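Local coordinates for putative TetR-family transcriptional regulator (Rhodococcus sp., PDB 2G3B), which probably binds DNA through a helix-turn-helix domain and regulates transcription, as repressors of the TetR family do, at residues A7-S12 and Y42-R47. Sequence-based numbering, arbitrary orientation.
Sequences AILKAS and YHFKDR
The carbonyl oxygen of Ile8, the residue whose side chain lies against Phe44, is gripped twice. This happens in the three-helix DNA-binding domain of TetR-family regulators, where helix 2-23 packs against the end of helix 37-44, the second helix of the predicted helix-turn-helix motif. Ser12 N gives the oxygen its ordinary helix bond, while Ser12 OG adds a second of 2.8 Å to Ile8 O, arriving above the carbonyl plane on the opposite face from the amide, with a C=O...OG angle of 138°. A serine suits this buried turn because its hydroxyl is spent on its own helix. Phe44, the last residue of helix 37-44, carries the contact: its flat apolar ring fills the seam beside Ile8 and Leu9. With CG1 beside the backbone N (chi1 -73°), Ile8 CG2 stands anti to that N, 3.7 Å from Phe44 CE1. The beta-branch lets CG2 meet the ring obliquely while CD1 lies at its edge, in plane, 3.9 Å from the same Phe44 CE1. His43 CB lies over one ring face, toward the rim. Val29 of helix 26-33 touches Ile8, and Ala53 of helix 47-66 touches Phe44; Ile8 and Phe44 are both buried between helix 2-23 and its neighbours. Just beyond the ring the helix stops: Lys45 takes positive phi (78°), and Asp46 N-caps helix 47-66, its OD1 accepting from Gly49 N. Leucine suits the ring's far end because its fork turns both methyls to it, Leu9 CD2 3.7 Å and Leu9 CD1 3.9 Å from Phe44 CZ.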
ATOM      1  N   ALA A   7      -6.176  26.958  -2.688  1.00 35.29           N
ATOM      2  CA  ALA A   7      -4.845  27.136  -3.289  1.00 33.39           C
ATOM      3  C   ALA A   7      -3.761  26.556  -2.403  1.00 32.61           C
ATOM      4  O   ALA A   7      -2.824  25.923  -2.886  1.00 32.56           O
ATOM      5  CB  ALA A   7      -4.541  28.657  -3.583  1.00 34.45           C
ATOM      6  N   ILE A   8      -3.886  26.755  -1.094  1.00 31.31           N
ATOM      7  CA  ILE A   8      -2.892  26.225  -0.177  1.00 31.10           C
ATOM      8  C   ILE A   8      -2.873  24.673  -0.252  1.00 30.75           C
ATOM      9  O   ILE A   8      -1.795  24.040  -0.283  1.00 30.16           O
ATOM     10  CB  ILE A   8      -3.117  26.687   1.303  1.00 30.16           C
ATOM     11  CG1 ILE A   8      -2.738  28.180   1.454  1.00 32.32           C
ATOM     12  CG2 ILE A   8      -2.260  25.852   2.241  1.00 30.85           C
ATOM     13  CD1 ILE A   8      -3.362  28.880   2.722  1.00 29.69           C
ATOM     14  N   LEU A   9      -4.065  24.095  -0.231  1.00 30.80           N
ATOM     15  CA  LEU A   9      -4.211  22.632  -0.142  1.00 30.99           C
ATOM     16  C   LEU A   9      -3.770  22.001  -1.476  1.00 31.66           C
ATOM     17  O   LEU A   9      -3.034  21.009  -1.516  1.00 34.52           O
ATOM     18  CB  LEU A   9      -5.671  22.286   0.242  1.00 30.08           C
ATOM     19  CG  LEU A   9      -5.983  22.759   1.678  1.00 30.93           C
ATOM     20  CD1 LEU A   9      -7.389  22.489   2.121  1.00 31.90           C
ATOM     21  CD2 LEU A   9      -4.964  22.163   2.643  1.00 31.13           C
ATOM     22  N   LYS A  10      -4.173  22.613  -2.582  1.00 32.63           N
ATOM     23  CA  LYS A  10      -3.732  22.156  -3.899  1.00 32.35           C
ATOM     24  C   LYS A  10      -2.177  22.134  -4.004  1.00 31.76           C
ATOM     25  O   LYS A  10      -1.580  21.187  -4.544  1.00 31.52           O
ATOM     26  CB  LYS A  10      -4.344  23.089  -4.926  1.00 32.59           C
ATOM     27  CG  LYS A  10      -3.943  22.856  -6.363  1.00 34.65           C
ATOM     28  CD  LYS A  10      -4.362  24.083  -7.156  1.00 42.14           C
ATOM     29  CE  LYS A  10      -5.868  24.045  -7.379  1.00 45.21           C
ATOM     30  N   ALA A  11      -1.530  23.206  -3.548  1.00 30.40           N
ATOM     31  CA  ALA A  11      -0.064  23.278  -3.532  1.00 29.99           C
ATOM     32  C   ALA A  11       0.524  22.261  -2.557  1.00 30.92           C
ATOM     33  O   ALA A  11       1.596  21.710  -2.779  1.00 32.03           O
ATOM     34  CB  ALA A  11       0.396  24.746  -3.148  1.00 29.15           C
ATOM     35  N   SER A  12      -0.178  22.005  -1.462  1.00 31.72           N
ATOM     36  CA  SER A  12       0.274  21.027  -0.486  1.00 32.92           C
ATOM     37  C   SER A  12       0.225  19.622  -1.065  1.00 32.00           C
ATOM     38  O   SER A  12       1.183  18.874  -0.910  1.00 32.00           O
ATOM     39  CB  SER A  12      -0.572  21.128   0.804  1.00 33.80           C
ATOM     40  OG  SER A  12      -0.338  22.413   1.405  1.00 37.13           O
ATOM     41  N   TYR A  42      -2.844  30.882  10.037  1.00 27.97           N
ATOM     42  CA  TYR A  42      -4.192  31.286  10.436  1.00 30.02           C
ATOM     43  C   TYR A  42      -5.253  30.218  10.114  1.00 30.34           C
ATOM     44  O   TYR A  42      -6.111  29.921  10.945  1.00 29.74           O
ATOM     45  CB  TYR A  42      -4.575  32.619   9.810  1.00 29.96           C
ATOM     46  CG  TYR A  42      -5.888  33.159  10.356  1.00 33.19           C
ATOM     47  CD1 TYR A  42      -6.000  33.615  11.701  1.00 33.64           C
ATOM     48  CD2 TYR A  42      -7.016  33.220   9.546  1.00 33.79           C
ATOM     49  CE1 TYR A  42      -7.234  34.101  12.206  1.00 32.25           C
ATOM     50  CE2 TYR A  42      -8.234  33.675  10.048  1.00 33.90           C
ATOM     51  CZ  TYR A  42      -8.329  34.123  11.360  1.00 33.56           C
ATOM     52  OH  TYR A  42      -9.537  34.594  11.823  1.00 35.11           O
ATOM     53  N   HIS A  43      -5.215  29.652   8.911  1.00 29.53           N
ATOM     54  CA  HIS A  43      -6.267  28.653   8.570  1.00 31.67           C
ATOM     55  C   HIS A  43      -6.021  27.282   9.112  1.00 30.56           C
ATOM     56  O   HIS A  43      -6.970  26.557   9.364  1.00 31.61           O
ATOM     57  CB  HIS A  43      -6.451  28.511   7.050  1.00 32.59           C
ATOM     58  CG  HIS A  43      -7.080  29.707   6.418  1.00 36.04           C
ATOM     59  ND1 HIS A  43      -8.268  30.239   6.873  1.00 43.10           N
ATOM     60  CD2 HIS A  43      -6.699  30.475   5.369  1.00 39.72           C
ATOM     61  CE1 HIS A  43      -8.580  31.302   6.149  1.00 42.64           C
ATOM     62  NE2 HIS A  43      -7.651  31.461   5.224  1.00 40.80           N
ATOM     63  N   PHE A  44      -4.761  26.873   9.206  1.00 29.42           N
ATOM     64  CA  PHE A  44      -4.443  25.460   9.490  1.00 27.69           C
ATOM     65  C   PHE A  44      -3.662  25.248  10.796  1.00 28.53           C
ATOM     66  O   PHE A  44      -3.438  24.120  11.213  1.00 28.20           O
ATOM     67  CB  PHE A  44      -3.710  24.864   8.285  1.00 27.33           C
ATOM     68  CG  PHE A  44      -4.522  24.948   7.005  1.00 28.65           C
ATOM     69  CD1 PHE A  44      -4.149  25.828   5.981  1.00 29.78           C
ATOM     70  CD2 PHE A  44      -5.681  24.160   6.836  1.00 31.98           C
ATOM     71  CE1 PHE A  44      -4.917  25.910   4.794  1.00 29.43           C
ATOM     72  CE2 PHE A  44      -6.458  24.247   5.649  1.00 30.23           C
ATOM     73  CZ  PHE A  44      -6.062  25.109   4.638  1.00 29.92           C
ATOM     74  N   LYS A  45      -3.258  26.361  11.407  1.00 28.82           N
ATOM     75  CA  LYS A  45      -2.633  26.460  12.734  1.00 30.54           C
ATOM     76  C   LYS A  45      -1.170  26.092  12.744  1.00 30.13           C
ATOM     77  O   LYS A  45      -0.341  26.839  13.286  1.00 28.56           O
ATOM     78  CB  LYS A  45      -3.379  25.641  13.812  1.00 30.47           C
ATOM     79  CG  LYS A  45      -2.812  25.888  15.207  1.00 32.37           C
ATOM     80  CD  LYS A  45      -3.308  24.890  16.255  1.00 34.46           C
ATOM     81  CE  LYS A  45      -2.708  25.243  17.623  1.00 41.84           C
ATOM     82  NZ  LYS A  45      -2.531  23.955  18.354  1.00 45.71           N
ATOM     83  N   ASP A  46      -0.871  24.920  12.202  1.00 28.88           N
ATOM     84  CA  ASP A  46       0.464  24.336  12.308  1.00 30.43           C
ATOM     85  C   ASP A  46       0.640  23.277  11.210  1.00 31.04           C
ATOM     86  O   ASP A  46      -0.278  23.033  10.381  1.00 31.18           O
ATOM     87  CB  ASP A  46       0.735  23.783  13.739  1.00 29.39           C
ATOM     88  CG  ASP A  46      -0.348  22.831  14.207  1.00 31.00           C
ATOM     89  OD1 ASP A  46      -1.076  22.298  13.335  1.00 29.38           O
ATOM     90  OD2 ASP A  46      -0.478  22.640  15.435  1.00 31.06           O
ATOM     91  N   ARG A  47       1.826  22.672  11.160  1.00 30.75           N
ATOM     92  CA  ARG A  47       2.134  21.737  10.088  0.50 31.39           C
ATOM     93  C   ARG A  47       1.254  20.485  10.150  1.00 30.83           C
ATOM     94  O   ARG A  47       0.777  20.032   9.110  1.00 29.15           O
ATOM     95  CB  ARG A  47       3.626  21.386  10.051  0.50 32.08           C
ATOM     96  CG  ARG A  47       4.031  20.532   8.855  0.50 32.63           C
ATOM     97  CD  ARG A  47       5.553  20.270   8.871  0.50 33.74           C
ATOM     98  NE  ARG A  47       5.896  18.981   8.265  0.50 37.54           N
ATOM     99  CZ  ARG A  47       5.746  17.798   8.866  0.50 40.53           C
ATOM    100  NH1 ARG A  47       5.279  17.718  10.118  0.50 41.34           N
ATOM    101  NH2 ARG A  47       6.100  16.692   8.225  0.50 37.66           N
TER